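Local coordinates for protein F420-dependent alcohol dehydrogenase (Methanoculleus thermophilus, PDB 1RHC) that oxidises secondary alcohols to ketones, passing hydride to the deazaflavin coenzyme F420, within a TIM-barrel fold of the bacterial luciferase family, at residues 234-237 and 238-242; 289-292 and 293-297; 319-322 and 323-327. One frame throughout, in Å; residues are numbered along the deposited sequence.

How the contacts relate
The three contacts follow one another along the chain, each a turn of helix, on the same side of the chain's centre. Contacts 2 and 3 lie on helices 287-300 and 321-328, which pack directly: the centres of contacts 2 and 3 are about 12 Å apart, Ile294 CD1 meets Val324 CG1 at 3.6 Å and Ile291 CD1 meets Ala327 CB at 3.7 Å. Contact 1, at the start of helix 236-241, stands off from both, its centre about 17 Å from that of contact 2 and about 19 Å from that of contact 3, with nearest atoms about 5 and 8 Å away. All three belong to the outer layer, their centres 20 to 25 Å from the centre of the chain.

Contact 1: 234-237 and 238-242; sequences PDYD and KAVEA
With chi1 at -172°, Tyr236 carries its ring anti to the backbone N, and Val240 places CG2 beside its own backbone N; the two groups meet one helical turn apart. The methyl CG2 sits over one face of the phenol ring, displaced toward the rim, in a CH-pi contact 3.8 Å from the ring centroid and 25° off the normal. Its closest ring atom is CE2 of Tyr236, at 3.5 Å from Val240 CG2. The same methyl also rests against the carbonyl oxygen Tyr236 O.

This is the first turn of helix 236-241, which follows strand 224-232 in the TIM barrel, and Asp235 is its N-cap. Lys238 N donates to Asp235 OD1 across 3.3 Å, a fairly straight bond that reaches the oxygen from above the carboxylate plane. Ala239 N closes the first backbone bond on Asp235 O at 3.0 Å, and Val240 N and Glu241 N continue the series to Tyr236 O and Asp237 O. Beside the cap, Lys238 CB lies 3.7 Å from Asp235 CG, the two side chains crossing at about a right angle. The lysine bends at chi3, leaving its NZ 4.8 Å from Asp235 OD2, opposite charges close enough for a probable weak attraction, though not in contact. Tyr236 and Val240 both lean on Cys283 of strand 282-284, while Ala239 O accepts from the hydroxyl of Ser231.

Contact 2: 289-292 and 293-297; sequences EMIK and EIERF
Ile291 lays its CG2 methyl alongside the carboxylate of Glu295, one turn further along helix 287-300 of the TIM barrel, with 3.7 Å between Ile291 CG2 and Glu295 OE2. The two side chains run side by side: Glu295 CG, beside its backbone N, lies 3.3 Å from Ile291 O, and the extended chain beyond it carries the carboxylate along Ile291. Glu295 N donates to that same oxygen, one of four i to i+4 bonds that also link Glu293 N to Glu289 O, Ile294 N to Met290 O and Arg296 N to Lys292 O.

On the buried side, Met290 bends at both chi2 (-62°) and chi3, turning its terminal methyl toward Ile294: Met290 CE lies 4.1 Å from Ile294 CD1. This pair belongs to the face that covers the barrel wall and the next helix, with Met290 on Met282 and Ala284 of strand 282-284, Ile294 on Phe305 of strand 304-309, and both on Val324.

Glu293 bends at chi2, near -97°, and directs its carboxylate to Arg296, where the guanidinium has a second partner in the carbonyl oxygen of Glu279. One face of that guanidinium carries Phe297 CE1, 3.6 Å above its plane. Arg296 NH2 forms the salt bridge with Glu293 OE1 at 3.2 Å, meeting the oxygen nearly along its C-O axis and within 14° of the guanidinium plane, while NE adds a weak bond to the same oxygen.

Contact 3: 319-322 and 323-327; sequences DIFK and EVIPA
Val324 lies against the ring of Phe321, three residues before it at the start of helix 321-328. A chi1 of -84° puts Phe321 CG beside its backbone N and so sets the ring against both Val324 and Ile325. The valine lies over one face, CG2 above the ring and CG1 above and just outside the CD2-CE2 rim: Phe321 CD2 is 3.7 Å from Val324 CB, and Val324 CG1 is 3.7 Å from Phe321 CE2. Val324 has CG1 anti to its backbone N (chi1 178°), while CG2, beside the N, also rests near Ile320 O. Ile325 approaches the same ring differently, with its CG1 at the edge, close to the ring plane and 4.0 Å from Phe321 CD2. Its chi1 of -70° sets CG1 beside its own backbone N, which also brings this carbon against Phe321 O.

That carbonyl oxygen accepts from Ile325 N at 3.0 Å in a nearly straight bond, the regular i to i+4 link of this turn. The turn before it is less regular. Glu323 N reaches Ile320 O at 3.0 Å from well above the carbonyl plane, and Val324 N adds a weak bond to the same oxygen. Glu323 CB also lies against Ile320 O. Further on, Pro326 has no N-H to give, and its CD packs 3.3 Å from Lys322 O where a backbone donor would otherwise sit; the helix is kinked here.

The Phe321 ring meets those of Phe31 and Tyr230, the latter in strand 224-232, and its flank touches Val29 of helix 16-29. Helix 287-300 also packs here, with Glu323 on Ala287, so helix 321-328 packs against both helices.

Contact 1: 234-237 and 238-242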
loop_
_atom_site.group_PDB
_atom_site.type_symbol
_atom_site.label_atom_id
_atom_site.label_comp_id
_atom_site.label_asym_id
_atom_site.label_seq_id
_atom_site.Cartn_x
_atom_site.Cartn_y
_atom_site.Cartn_z
ATOM N N PRO A 234 -35.548 -10.204 7.326
ATOM C CA PRO A 234 -36.815 -10.747 7.839
ATOM C C PRO A 234 -37.100 -12.142 7.291
ATOM O O PRO A 234 -37.729 -12.956 7.962
ATOM C CB PRO A 234 -37.844 -9.734 7.344
ATOM C CG PRO A 234 -37.085 -8.448 7.381
ATOM C CD PRO A 234 -35.730 -8.830 6.815
ATOM N N ASP A 235 -36.665 -12.404 6.066
ATOM C CA ASP A 235 -36.846 -13.718 5.441
ATOM C C ASP A 235 -35.582 -14.549 5.770
ATOM O O ASP A 235 -34.530 -14.367 5.151
ATOM C CB ASP A 235 -37.010 -13.523 3.931
ATOM C CG ASP A 235 -37.131 -14.841 3.155
ATOM O OD1 ASP A 235 -36.782 -15.917 3.680
ATOM O OD2 ASP A 235 -37.560 -14.790 1.989
ATOM N N TYR A 236 -35.699 -15.457 6.740
ATOM C CA TYR A 236 -34.571 -16.285 7.209
ATOM C C TYR A 236 -33.842 -17.039 6.104
ATOM O O TYR A 236 -32.605 -17.066 6.068
ATOM C CB TYR A 236 -35.051 -17.293 8.263
ATOM C CG TYR A 236 -33.927 -18.065 8.944
ATOM C CD1 TYR A 236 -33.204 -17.500 9.997
ATOM C CD2 TYR A 236 -33.593 -19.362 8.534
ATOM C CE1 TYR A 236 -32.173 -18.208 10.638
ATOM C CE2 TYR A 236 -32.562 -20.077 9.165
ATOM C CZ TYR A 236 -31.863 -19.492 10.214
ATOM O OH TYR A 236 -30.858 -20.189 10.837
ATOM N N ASP A 237 -34.595 -17.663 5.204
ATOM C CA ASP A 237 -33.970 -18.397 4.111
ATOM C C ASP A 237 -33.108 -17.483 3.235
ATOM O O ASP A 237 -32.015 -17.863 2.816
ATOM C CB ASP A 237 -35.031 -19.074 3.244
ATOM C CG ASP A 237 -35.655 -20.284 3.918
ATOM O OD1 ASP A 237 -36.575 -20.875 3.316
ATOM O OD2 ASP A 237 -35.228 -20.646 5.039
ATOM N N LYS A 238 -33.614 -16.290 2.943
ATOM C CA LYS A 238 -32.877 -15.341 2.116
ATOM C C LYS A 238 -31.591 -14.927 2.857
ATOM O O LYS A 238 -30.533 -14.808 2.245
ATOM C CB LYS A 238 -33.747 -14.105 1.840
ATOM C CG LYS A 238 -33.148 -13.135 0.837
ATOM C CD LYS A 238 -33.926 -11.811 0.740
ATOM C CE LYS A 238 -35.354 -11.988 0.282
ATOM N NZ LYS A 238 -36.044 -10.660 0.183
ATOM N N ALA A 239 -31.701 -14.728 4.164
ATOM C CA ALA A 239 -30.567 -14.317 4.979
ATOM C C ALA A 239 -29.481 -15.391 4.971
ATOM O O ALA A 239 -28.303 -15.090 4.765
ATOM C CB ALA A 239 -31.026 -14.021 6.412
ATOM N N VAL A 240 -29.864 -16.652 5.175
ATOM C CA VAL A 240 -28.862 -17.721 5.189
ATOM C C VAL A 240 -28.172 -17.888 3.837
ATOM O O VAL A 240 -26.948 -18.040 3.774
ATOM C CB VAL A 240 -29.478 -19.097 5.621
ATOM C CG1 VAL A 240 -28.398 -20.180 5.597
ATOM C CG2 VAL A 240 -30.032 -18.995 7.039
ATOM N N GLU A 241 -28.938 -17.856 2.752
ATOM C CA GLU A 241 -28.363 -18.033 1.420
ATOM C C GLU A 241 -27.380 -16.923 1.049
ATOM O O GLU A 241 -26.445 -17.143 0.260
ATOM C CB GLU A 241 -29.463 -18.069 0.353
ATOM C CG GLU A 241 -29.014 -18.771 -0.921
ATOM C CD GLU A 241 -28.733 -20.264 -0.695
ATOM O OE1 GLU A 241 -29.705 -21.005 -0.399
ATOM O OE2 GLU A 241 -27.551 -20.692 -0.800
ATOM N N ALA A 242 -27.603 -15.744 1.612
ATOM C CA ALA A 242 -26.745 -14.594 1.330
ATOM C C ALA A 242 -25.334 -14.770 1.903
ATOM O O ALA A 242 -24.442 -13.973 1.597
ATOM C CB ALA A 242 -27.366 -13.326 1.899
#

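Contact 2: 289-292 and 293-297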
loop_
_atom_site.group_PDB
_atom_site.type_symbol
_atom_site.label_atom_id
_atom_site.label_comp_id
_atom_site.label_asym_id
_atom_site.label_seq_id
_atom_site.Cartn_x
_atom_site.Cartn_y
_atom_site.Cartn_z
ATOM N N GLU A 289 -32.461 -11.299 17.587
ATOM C CA GLU A 289 -31.723 -12.511 17.289
ATOM C C GLU A 289 -30.245 -12.189 17.101
ATOM O O GLU A 289 -29.380 -12.988 17.471
ATOM C CB GLU A 289 -32.273 -13.180 16.052
ATOM C CG GLU A 289 -33.601 -13.863 16.266
ATOM C CD GLU A 289 -34.114 -14.521 15.005
ATOM O OE1 GLU A 289 -33.303 -14.765 14.078
ATOM O OE2 GLU A 289 -35.331 -14.814 14.951
ATOM N N MET A 290 -29.948 -11.027 16.536
ATOM C CA MET A 290 -28.539 -10.628 16.366
ATOM C C MET A 290 -27.880 -10.439 17.730
ATOM O O MET A 290 -26.743 -10.877 17.952
ATOM C CB MET A 290 -28.434 -9.319 15.571
ATOM C CG MET A 290 -28.417 -9.478 14.067
ATOM S SD MET A 290 -27.017 -10.438 13.421
ATOM C CE MET A 290 -25.847 -10.131 14.588
ATOM N N ILE A 291 -28.589 -9.798 18.653
ATOM C CA ILE A 291 -28.073 -9.572 19.992
ATOM C C ILE A 291 -27.742 -10.915 20.662
ATOM O O ILE A 291 -26.680 -11.064 21.254
ATOM C CB ILE A 291 -29.088 -8.800 20.853
ATOM C CG1 ILE A 291 -29.210 -7.374 20.325
ATOM C CG2 ILE A 291 -28.667 -8.803 22.308
ATOM C CD1 ILE A 291 -30.486 -6.687 20.742
ATOM N N LYS A 292 -28.640 -11.888 20.561
ATOM C CA LYS A 292 -28.393 -13.205 21.160
ATOM C C LYS A 292 -27.251 -13.953 20.485
ATOM O O LYS A 292 -26.524 -14.718 21.141
ATOM C CB LYS A 292 -29.665 -14.056 21.120
ATOM C CG LYS A 292 -30.678 -13.615 22.148
ATOM C CD LYS A 292 -31.947 -14.416 22.058
ATOM C CE LYS A 292 -33.003 -13.834 22.984
ATOM N NZ LYS A 292 -34.330 -14.488 22.793
ATOM N N GLU A 293 -27.097 -13.751 19.177
ATOM C CA GLU A 293 -26.020 -14.404 18.429
ATOM C C GLU A 293 -24.697 -13.857 18.951
ATOM O O GLU A 293 -23.754 -14.602 19.194
ATOM C CB GLU A 293 -26.127 -14.094 16.929
ATOM C CG GLU A 293 -27.327 -14.692 16.230
ATOM C CD GLU A 293 -27.007 -15.987 15.535
ATOM O OE1 GLU A 293 -25.888 -16.511 15.732
ATOM O OE2 GLU A 293 -27.873 -16.492 14.790
ATOM N N ILE A 294 -24.632 -12.550 19.133
ATOM C CA ILE A 294 -23.409 -11.920 19.605
ATOM C C ILE A 294 -23.129 -12.343 21.047
ATOM O O ILE A 294 -21.976 -12.590 21.437
ATOM C CB ILE A 294 -23.540 -10.396 19.501
ATOM C CG1 ILE A 294 -23.481 -9.977 18.019
ATOM C CG2 ILE A 294 -22.477 -9.712 20.316
ATOM C CD1 ILE A 294 -23.854 -8.514 17.800
ATOM N N GLU A 295 -24.190 -12.450 21.839
ATOM C CA GLU A 295 -24.008 -12.843 23.225
ATOM C C GLU A 295 -23.461 -14.254 23.377
ATOM O O GLU A 295 -22.678 -14.494 24.298
ATOM C CB GLU A 295 -25.316 -12.659 24.012
ATOM C CG GLU A 295 -25.564 -11.199 24.340
ATOM C CD GLU A 295 -26.873 -10.960 25.043
ATOM O OE1 GLU A 295 -27.710 -11.895 25.117
ATOM O OE2 GLU A 295 -27.076 -9.820 25.522
ATOM N N ARG A 296 -23.807 -15.176 22.480
ATOM C CA ARG A 296 -23.276 -16.521 22.639
ATOM C C ARG A 296 -21.772 -16.547 22.349
ATOM O O ARG A 296 -21.061 -17.396 22.873
ATOM C CB ARG A 296 -24.026 -17.551 21.787
ATOM C CG ARG A 296 -23.662 -17.583 20.321
ATOM C CD ARG A 296 -24.472 -18.648 19.572
ATOM N NE ARG A 296 -24.411 -18.437 18.126
ATOM C CZ ARG A 296 -23.888 -19.299 17.256
ATOM N NH1 ARG A 296 -23.376 -20.452 17.679
ATOM N NH2 ARG A 296 -23.864 -19.003 15.956
ATOM N N PHE A 297 -21.275 -15.606 21.540
ATOM C CA PHE A 297 -19.836 -15.560 21.271
ATOM C C PHE A 297 -19.149 -14.785 22.376
ATOM O O PHE A 297 -17.995 -15.071 22.699
ATOM C CB PHE A 297 -19.532 -14.915 19.912
ATOM C CG PHE A 297 -19.658 -15.863 18.764
ATOM C CD1 PHE A 297 -20.864 -15.998 18.070
ATOM C CD2 PHE A 297 -18.577 -16.634 18.372
ATOM C CE1 PHE A 297 -20.971 -16.895 16.999
ATOM C CE2 PHE A 297 -18.678 -17.528 17.307
ATOM C CZ PHE A 297 -19.877 -17.659 16.619
#

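Contact 3: 319-322 and 323-327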
loop_
_atom_site.group_PDB
_atom_site.type_symbol
_atom_site.label_atom_id
_atom_site.label_comp_id
_atom_site.label_asym_id
_atom_site.label_seq_id
_atom_site.Cartn_x
_atom_site.Cartn_y
_atom_site.Cartn_z
ATOM N N ASP A 319 -27.567 -0.428 9.255
ATOM C CA ASP A 319 -28.501 0.391 10.044
ATOM C C ASP A 319 -29.088 -0.275 11.275
ATOM O O ASP A 319 -29.300 0.374 12.294
ATOM C CB ASP A 319 -29.701 0.807 9.172
ATOM C CG ASP A 319 -29.353 1.866 8.215
ATOM O OD1 ASP A 319 -28.280 2.496 8.373
ATOM O OD2 ASP A 319 -30.157 2.071 7.305
ATOM N N ILE A 320 -29.418 -1.542 11.125
ATOM C CA ILE A 320 -30.040 -2.284 12.221
ATOM C C ILE A 320 -29.129 -2.325 13.442
ATOM O O ILE A 320 -29.599 -2.566 14.547
ATOM C CB ILE A 320 -30.443 -3.708 11.752
ATOM C CG1 ILE A 320 -31.461 -4.328 12.736
ATOM C CG2 ILE A 320 -29.237 -4.612 11.650
ATOM C CD1 ILE A 320 -32.782 -3.631 12.750
ATOM N N PHE A 321 -27.830 -2.046 13.268
ATOM C CA PHE A 321 -26.952 -2.054 14.439
ATOM C C PHE A 321 -27.164 -0.888 15.382
ATOM O O PHE A 321 -26.632 -0.888 16.487
ATOM C CB PHE A 321 -25.467 -2.238 14.051
ATOM C CG PHE A 321 -25.097 -3.700 13.860
ATOM C CD1 PHE A 321 -25.512 -4.399 12.733
ATOM C CD2 PHE A 321 -24.431 -4.396 14.863
ATOM C CE1 PHE A 321 -25.289 -5.758 12.600
ATOM C CE2 PHE A 321 -24.200 -5.768 14.742
ATOM C CZ PHE A 321 -24.624 -6.454 13.625
ATOM N N LYS A 322 -27.962 0.103 14.968
ATOM C CA LYS A 322 -28.309 1.186 15.881
ATOM C C LYS A 322 -29.079 0.531 17.068
ATOM O O LYS A 322 -29.052 1.024 18.195
ATOM C CB LYS A 322 -29.226 2.210 15.197
ATOM C CG LYS A 322 -28.522 3.070 14.133
ATOM C CD LYS A 322 -29.491 4.062 13.470
ATOM C CE LYS A 322 -29.901 5.177 14.421
ATOM N NZ LYS A 322 -28.848 6.234 14.582
ATOM N N GLU A 323 -29.764 -0.568 16.791
ATOM C CA GLU A 323 -30.527 -1.279 17.822
ATOM C C GLU A 323 -29.672 -2.344 18.538
ATOM O O GLU A 323 -29.898 -2.647 19.712
ATOM C CB GLU A 323 -31.728 -1.986 17.188
ATOM C CG GLU A 323 -32.758 -1.024 16.554
ATOM C CD GLU A 323 -33.500 -0.188 17.584
ATOM O OE1 GLU A 323 -34.240 0.747 17.196
ATOM O OE2 GLU A 323 -33.360 -0.457 18.789
ATOM N N VAL A 324 -28.691 -2.892 17.829
ATOM C CA VAL A 324 -27.861 -3.969 18.382
ATOM C C VAL A 324 -26.737 -3.515 19.306
ATOM O O VAL A 324 -26.571 -4.038 20.410
ATOM C CB VAL A 324 -27.245 -4.830 17.236
ATOM C CG1 VAL A 324 -26.340 -5.916 17.815
ATOM C CG2 VAL A 324 -28.340 -5.495 16.435
ATOM N N ILE A 325 -25.980 -2.519 18.862
ATOM C CA ILE A 325 -24.826 -2.058 19.597
ATOM C C ILE A 325 -25.033 -1.689 21.079
ATOM O O ILE A 325 -24.328 -2.205 21.961
ATOM C CB ILE A 325 -24.140 -0.946 18.778
ATOM C CG1 ILE A 325 -23.488 -1.564 17.532
ATOM C CG2 ILE A 325 -23.054 -0.331 19.534
ATOM C CD1 ILE A 325 -22.836 -0.524 16.593
ATOM N N PRO A 326 -26.003 -0.826 21.384
ATOM C CA PRO A 326 -26.227 -0.457 22.787
ATOM C C PRO A 326 -26.568 -1.666 23.693
ATOM O O PRO A 326 -26.279 -1.652 24.881
ATOM C CB PRO A 326 -27.394 0.536 22.706
ATOM C CG PRO A 326 -27.290 1.093 21.313
ATOM C CD PRO A 326 -26.936 -0.119 20.485
ATOM N N ALA A 327 -27.165 -2.709 23.130
ATOM C CA ALA A 327 -27.550 -3.885 23.910
ATOM C C ALA A 327 -26.394 -4.840 24.206
ATOM O O ALA A 327 -26.425 -5.579 25.187
ATOM C CB ALA A 327 -28.655 -4.641 23.190
#